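Local coordinates for protein N6 adenine specific DNA methylase (Encephalitozoon cuniculi, PDB 3Q87) that probably transfers methyl groups from S-adenosylmethionine as the catalytic subunit of a Mtq2-Trm112 complex that methylates the translation termination factor eRF1, at residues G21-T34 with R44-L57. Sequence-based numbering, arbitrary orientation.
With SAM (S-adenosylmethionine), chain D.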
# COMPACT_ATOMS: atom_id res chain seq x y z
N GLY B 21 -17.12 -1.80 8.60
CA GLY B 21 -16.67 -3.12 8.96
C GLY B 21 -15.82 -3.84 7.90
O GLY B 21 -16.01 -5.03 7.66
N LEU B 22 -14.89 -3.11 7.28
CA LEU B 22 -13.95 -3.72 6.33
C LEU B 22 -13.26 -4.92 6.94
O LEU B 22 -12.69 -4.84 8.02
CB LEU B 22 -12.89 -2.72 5.88
CG LEU B 22 -13.33 -1.64 4.90
CD1 LEU B 22 -12.12 -0.84 4.44
CD2 LEU B 22 -14.06 -2.25 3.70
N GLU B 23 -13.28 -6.04 6.23
CA GLU B 23 -12.75 -7.28 6.78
C GLU B 23 -12.24 -8.21 5.68
O GLU B 23 -12.85 -8.29 4.62
CB GLU B 23 -13.86 -7.97 7.57
CG GLU B 23 -13.57 -9.40 7.96
CD GLU B 23 -14.72 -10.00 8.74
OE1 GLU B 23 -15.88 -9.70 8.40
OE2 GLU B 23 -14.45 -10.76 9.70
N MET B 24 -11.13 -8.89 5.93
CA MET B 24 -10.59 -9.86 4.99
C MET B 24 -10.21 -9.24 3.65
O MET B 24 -10.32 -9.90 2.61
CB MET B 24 -11.61 -10.98 4.73
CG MET B 24 -11.87 -11.87 5.93
SD MET B 24 -10.34 -12.43 6.68
CE MET B 24 -10.38 -11.50 8.21
N LYS B 25 -9.77 -8.00 3.65
CA LYS B 25 -9.33 -7.37 2.41
C LYS B 25 -7.83 -7.15 2.40
O LYS B 25 -7.17 -7.25 3.44
CB LYS B 25 -10.06 -6.05 2.20
CG LYS B 25 -11.59 -6.19 2.18
CD LYS B 25 -12.05 -7.04 1.01
CE LYS B 25 -13.56 -7.19 0.99
NZ LYS B 25 -13.99 -8.25 1.94
N ILE B 26 -7.29 -6.87 1.22
CA ILE B 26 -5.96 -6.29 1.14
C ILE B 26 -6.17 -4.79 0.96
O ILE B 26 -6.77 -4.36 -0.01
CB ILE B 26 -5.12 -6.86 -0.04
CG1 ILE B 26 -4.87 -8.36 0.17
CG2 ILE B 26 -3.78 -6.14 -0.14
CD1 ILE B 26 -4.13 -9.01 -1.03
N VAL B 27 -5.72 -4.00 1.93
CA VAL B 27 -6.05 -2.58 1.97
C VAL B 27 -4.79 -1.76 1.89
O VAL B 27 -3.79 -2.03 2.57
CB VAL B 27 -6.78 -2.19 3.27
CG1 VAL B 27 -7.14 -0.69 3.27
CG2 VAL B 27 -8.02 -3.04 3.46
N LEU B 28 -4.83 -0.75 1.04
CA LEU B 28 -3.72 0.18 0.93
C LEU B 28 -4.07 1.41 1.73
O LEU B 28 -5.03 2.11 1.38
CB LEU B 28 -3.49 0.56 -0.53
CG LEU B 28 -2.26 1.43 -0.80
CD1 LEU B 28 -0.97 0.60 -0.73
CD2 LEU B 28 -2.37 2.10 -2.17
N ASP B 29 -3.33 1.66 2.81
CA ASP B 29 -3.47 2.90 3.59
C ASP B 29 -2.52 3.91 2.96
O ASP B 29 -1.33 3.94 3.27
CB ASP B 29 -3.11 2.66 5.06
CG ASP B 29 -3.13 3.95 5.90
OD1 ASP B 29 -3.64 4.99 5.41
OD2 ASP B 29 -2.64 3.91 7.06
N LEU B 30 -3.05 4.73 2.06
CA LEU B 30 -2.26 5.68 1.30
C LEU B 30 -2.09 6.97 2.11
O LEU B 30 -3.07 7.50 2.61
CB LEU B 30 -2.99 5.97 -0.01
CG LEU B 30 -2.33 6.83 -1.08
CD1 LEU B 30 -1.05 6.20 -1.53
CD2 LEU B 30 -3.29 6.98 -2.27
N GLY B 31 -0.86 7.48 2.22
CA GLY B 31 -0.61 8.62 3.09
C GLY B 31 -0.80 8.20 4.55
O GLY B 31 -1.50 8.84 5.33
N THR B 32 -0.14 7.11 4.91
CA THR B 32 -0.33 6.49 6.21
C THR B 32 0.19 7.37 7.33
O THR B 32 -0.26 7.24 8.46
CB THR B 32 0.38 5.12 6.30
OG1 THR B 32 0.15 4.54 7.58
CG2 THR B 32 1.86 5.26 6.06
N SER B 33 1.14 8.24 7.00
CA SER B 33 1.84 9.02 8.03
C SER B 33 2.44 8.09 9.10
O SER B 33 3.24 7.21 8.76
CB SER B 33 0.94 10.09 8.64
OG SER B 33 1.70 10.99 9.44
N THR B 34 2.08 8.25 10.37
CA THR B 34 2.58 7.33 11.41
C THR B 34 1.66 6.13 11.72
O THR B 34 1.90 5.37 12.68
CB THR B 34 2.97 8.07 12.74
OG1 THR B 34 1.85 8.83 13.22
CG2 THR B 34 4.16 9.00 12.53
N ARG B 44 -8.39 -6.44 11.06
CA ARG B 44 -9.28 -7.28 10.28
C ARG B 44 -8.82 -7.49 8.84
O ARG B 44 -9.46 -8.23 8.08
CB ARG B 44 -10.68 -6.68 10.27
CG ARG B 44 -11.22 -6.33 11.66
CD ARG B 44 -12.56 -5.63 11.54
NE ARG B 44 -13.57 -6.57 11.09
CZ ARG B 44 -14.78 -6.24 10.69
NH1 ARG B 44 -15.15 -4.96 10.69
NH2 ARG B 44 -15.63 -7.17 10.29
N ASN B 45 -7.71 -6.85 8.46
CA ASN B 45 -7.26 -6.88 7.08
C ASN B 45 -5.76 -7.00 6.97
O ASN B 45 -5.04 -6.83 7.95
CB ASN B 45 -7.71 -5.61 6.33
CG ASN B 45 -9.21 -5.37 6.43
OD1 ASN B 45 -9.99 -5.89 5.62
ND2 ASN B 45 -9.61 -4.54 7.40
N THR B 46 -5.28 -7.30 5.76
CA THR B 46 -3.86 -7.17 5.47
C THR B 46 -3.61 -5.80 4.85
O THR B 46 -4.22 -5.44 3.84
CB THR B 46 -3.34 -8.27 4.55
OG1 THR B 46 -3.58 -9.54 5.17
CG2 THR B 46 -1.83 -8.09 4.34
N VAL B 47 -2.72 -5.04 5.47
CA VAL B 47 -2.54 -3.64 5.10
C VAL B 47 -1.14 -3.36 4.56
O VAL B 47 -0.16 -3.78 5.16
CB VAL B 47 -2.77 -2.71 6.31
CG1 VAL B 47 -2.66 -1.23 5.89
CG2 VAL B 47 -4.13 -3.00 6.98
N VAL B 48 -1.08 -2.67 3.43
CA VAL B 48 0.16 -2.07 2.97
C VAL B 48 0.04 -0.58 3.24
O VAL B 48 -0.94 0.03 2.89
CB VAL B 48 0.39 -2.33 1.47
CG1 VAL B 48 1.72 -1.69 1.02
CG2 VAL B 48 0.41 -3.83 1.23
N SER B 49 1.05 0.01 3.88
CA SER B 49 0.98 1.42 4.25
C SER B 49 2.07 2.22 3.55
O SER B 49 3.25 1.86 3.61
CB SER B 49 1.08 1.55 5.76
OG SER B 49 0.19 0.64 6.38
N THR B 50 1.67 3.30 2.88
CA THR B 50 2.61 4.08 2.07
C THR B 50 2.55 5.56 2.39
O THR B 50 1.51 6.06 2.81
CB THR B 50 2.36 3.92 0.54
OG1 THR B 50 1.22 4.70 0.16
CG2 THR B 50 2.13 2.45 0.17
N ASP B 51 3.67 6.25 2.21
CA ASP B 51 3.72 7.69 2.39
C ASP B 51 4.91 8.25 1.62
O ASP B 51 5.89 7.54 1.36
CB ASP B 51 3.84 8.07 3.88
CG ASP B 51 3.24 9.44 4.18
OD1 ASP B 51 2.20 9.50 4.86
OD2 ASP B 51 3.80 10.45 3.71
N LEU B 52 4.81 9.50 1.22
CA LEU B 52 5.91 10.21 0.59
C LEU B 52 6.92 10.65 1.65
O LEU B 52 8.10 10.82 1.38
CB LEU B 52 5.38 11.43 -0.16
CG LEU B 52 6.34 12.18 -1.07
CD1 LEU B 52 6.83 11.23 -2.17
CD2 LEU B 52 5.64 13.39 -1.68
N ASN B 53 6.43 10.80 2.89
CA ASN B 53 7.20 11.36 4.00
C ASN B 53 7.99 10.30 4.79
O ASN B 53 7.43 9.54 5.58
CB ASN B 53 6.23 12.12 4.92
CG ASN B 53 6.91 12.73 6.12
OD1 ASN B 53 8.12 12.60 6.30
ND2 ASN B 53 6.13 13.41 6.95
N ILE B 54 9.31 10.26 4.58
CA ILE B 54 10.11 9.19 5.17
C ILE B 54 10.19 9.30 6.70
O ILE B 54 10.22 8.30 7.42
CB ILE B 54 11.54 9.13 4.55
CG1 ILE B 54 12.18 7.78 4.86
CG2 ILE B 54 12.42 10.28 5.05
CD1 ILE B 54 11.43 6.61 4.25
N ARG B 55 10.21 10.54 7.19
CA ARG B 55 10.23 10.78 8.62
C ARG B 55 9.05 10.12 9.33
O ARG B 55 9.22 9.54 10.39
CB ARG B 55 10.27 12.28 8.90
CG ARG B 55 11.66 12.80 9.18
CD ARG B 55 11.71 14.32 9.11
NE ARG B 55 12.05 14.75 7.76
CZ ARG B 55 13.26 15.13 7.39
NH1 ARG B 55 14.25 15.14 8.28
NH2 ARG B 55 13.49 15.49 6.13
N ALA B 56 7.85 10.20 8.74
CA ALA B 56 6.67 9.57 9.34
C ALA B 56 6.82 8.06 9.32
O ALA B 56 6.49 7.38 10.29
CB ALA B 56 5.41 9.98 8.61
N LEU B 57 7.30 7.53 8.20
CA LEU B 57 7.49 6.09 8.07
C LEU B 57 8.49 5.59 9.11
O LEU B 57 8.33 4.49 9.62
CB LEU B 57 7.96 5.71 6.66
CG LEU B 57 6.96 5.87 5.51
CD1 LEU B 57 7.56 5.30 4.22
CD2 LEU B 57 5.61 5.21 5.81
N SAM D . -3.33 9.05 7.30
CA SAM D . -2.91 10.16 8.17
C SAM D . -4.12 10.62 9.01
O SAM D . -3.98 11.22 10.08
OXT SAM D . -5.27 10.41 8.63
CB SAM D . -2.20 11.33 7.44
CG SAM D . -2.97 12.27 6.48
SD SAM D . -2.09 13.77 5.86
CE SAM D . -3.43 14.96 5.65
C5' SAM D . -1.74 13.37 4.13
C4' SAM D . -0.58 12.38 4.08
O4' SAM D . -0.26 12.10 2.72
C3' SAM D . 0.68 12.91 4.74
O3' SAM D . 1.18 11.91 5.59
C2' SAM D . 1.64 13.14 3.59
O2' SAM D . 2.99 12.90 3.92
C1' SAM D . 1.14 12.13 2.58
N9 SAM D . 1.41 12.50 1.20
C8 SAM D . 1.51 13.75 0.64
N7 SAM D . 1.75 13.59 -0.68
C5 SAM D . 1.80 12.25 -0.95
C6 SAM D . 2.00 11.51 -2.10
N6 SAM D . 2.20 12.14 -3.26
N1 SAM D . 1.98 10.13 -2.05
C2 SAM D . 1.76 9.46 -0.86
N3 SAM D . 1.56 10.20 0.29
C4 SAM D . 1.58 11.56 0.24
O HOH W 1 3.17 12.75 7.33
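Asp51 and Ser33 meet where two parallel strands, 26-30 and 46-51, open onto S-adenosylmethionine. Asp51 OD1 accepts from Ser33 N (2.7 Å) on the anti side of the carboxylate and also takes the ligand's O3' hydroxyl, while OD2 receives SAM O2' at 2.6 Å and, in an Asx turn, Asn53 N. Both carboxylate oxygens are thus doubly gripped, which fixes the group's rotation; an acidic residue holding both ribose hydroxyls at the end of the second strand is characteristic of Rossmann-fold methyltransferases. Gly31 O accepts from the ligand amino N (2.7 Å).

Behind this pocket the packing is tight: among the buried residues of the strands, Leu28 CD1 lies 3.7 Å from Thr50 CG2, the two side chains crossing at about a right angle. The parallel backbone ladder runs from the Thr46 N–Lys25 O bond to the Thr50 N–Asp29 O bond. The buried side chain of Asn45 ties the far end of the strand pair to the turn: its OD1 accepts from Lys25 N (2.9 Å), in the carbonyl plane on a lone pair, whereas ND2 reaches Leu22 O (3.2 Å) from above that carbonyl's plane.

Beyond it the contact loosens toward solvent. A bend at chi3 (70°) turns one face of the Arg44 guanidinium over Leu22 O, and its NH2 makes a salt bridge to OE1 of the exposed Glu23 at 3.2 Å, the two planes 60° apart.

The strands belong to a beta-alpha-beta unit whose helix 36-41 covers Val27, Asp29 and Val47; strand 81-84 flanks 26-30, strand 65-67 flanks 46-51, and the backbone N of Ile39 of the partner chain ECU08_1170 is hydrogen-bonded to Thr46 OG1.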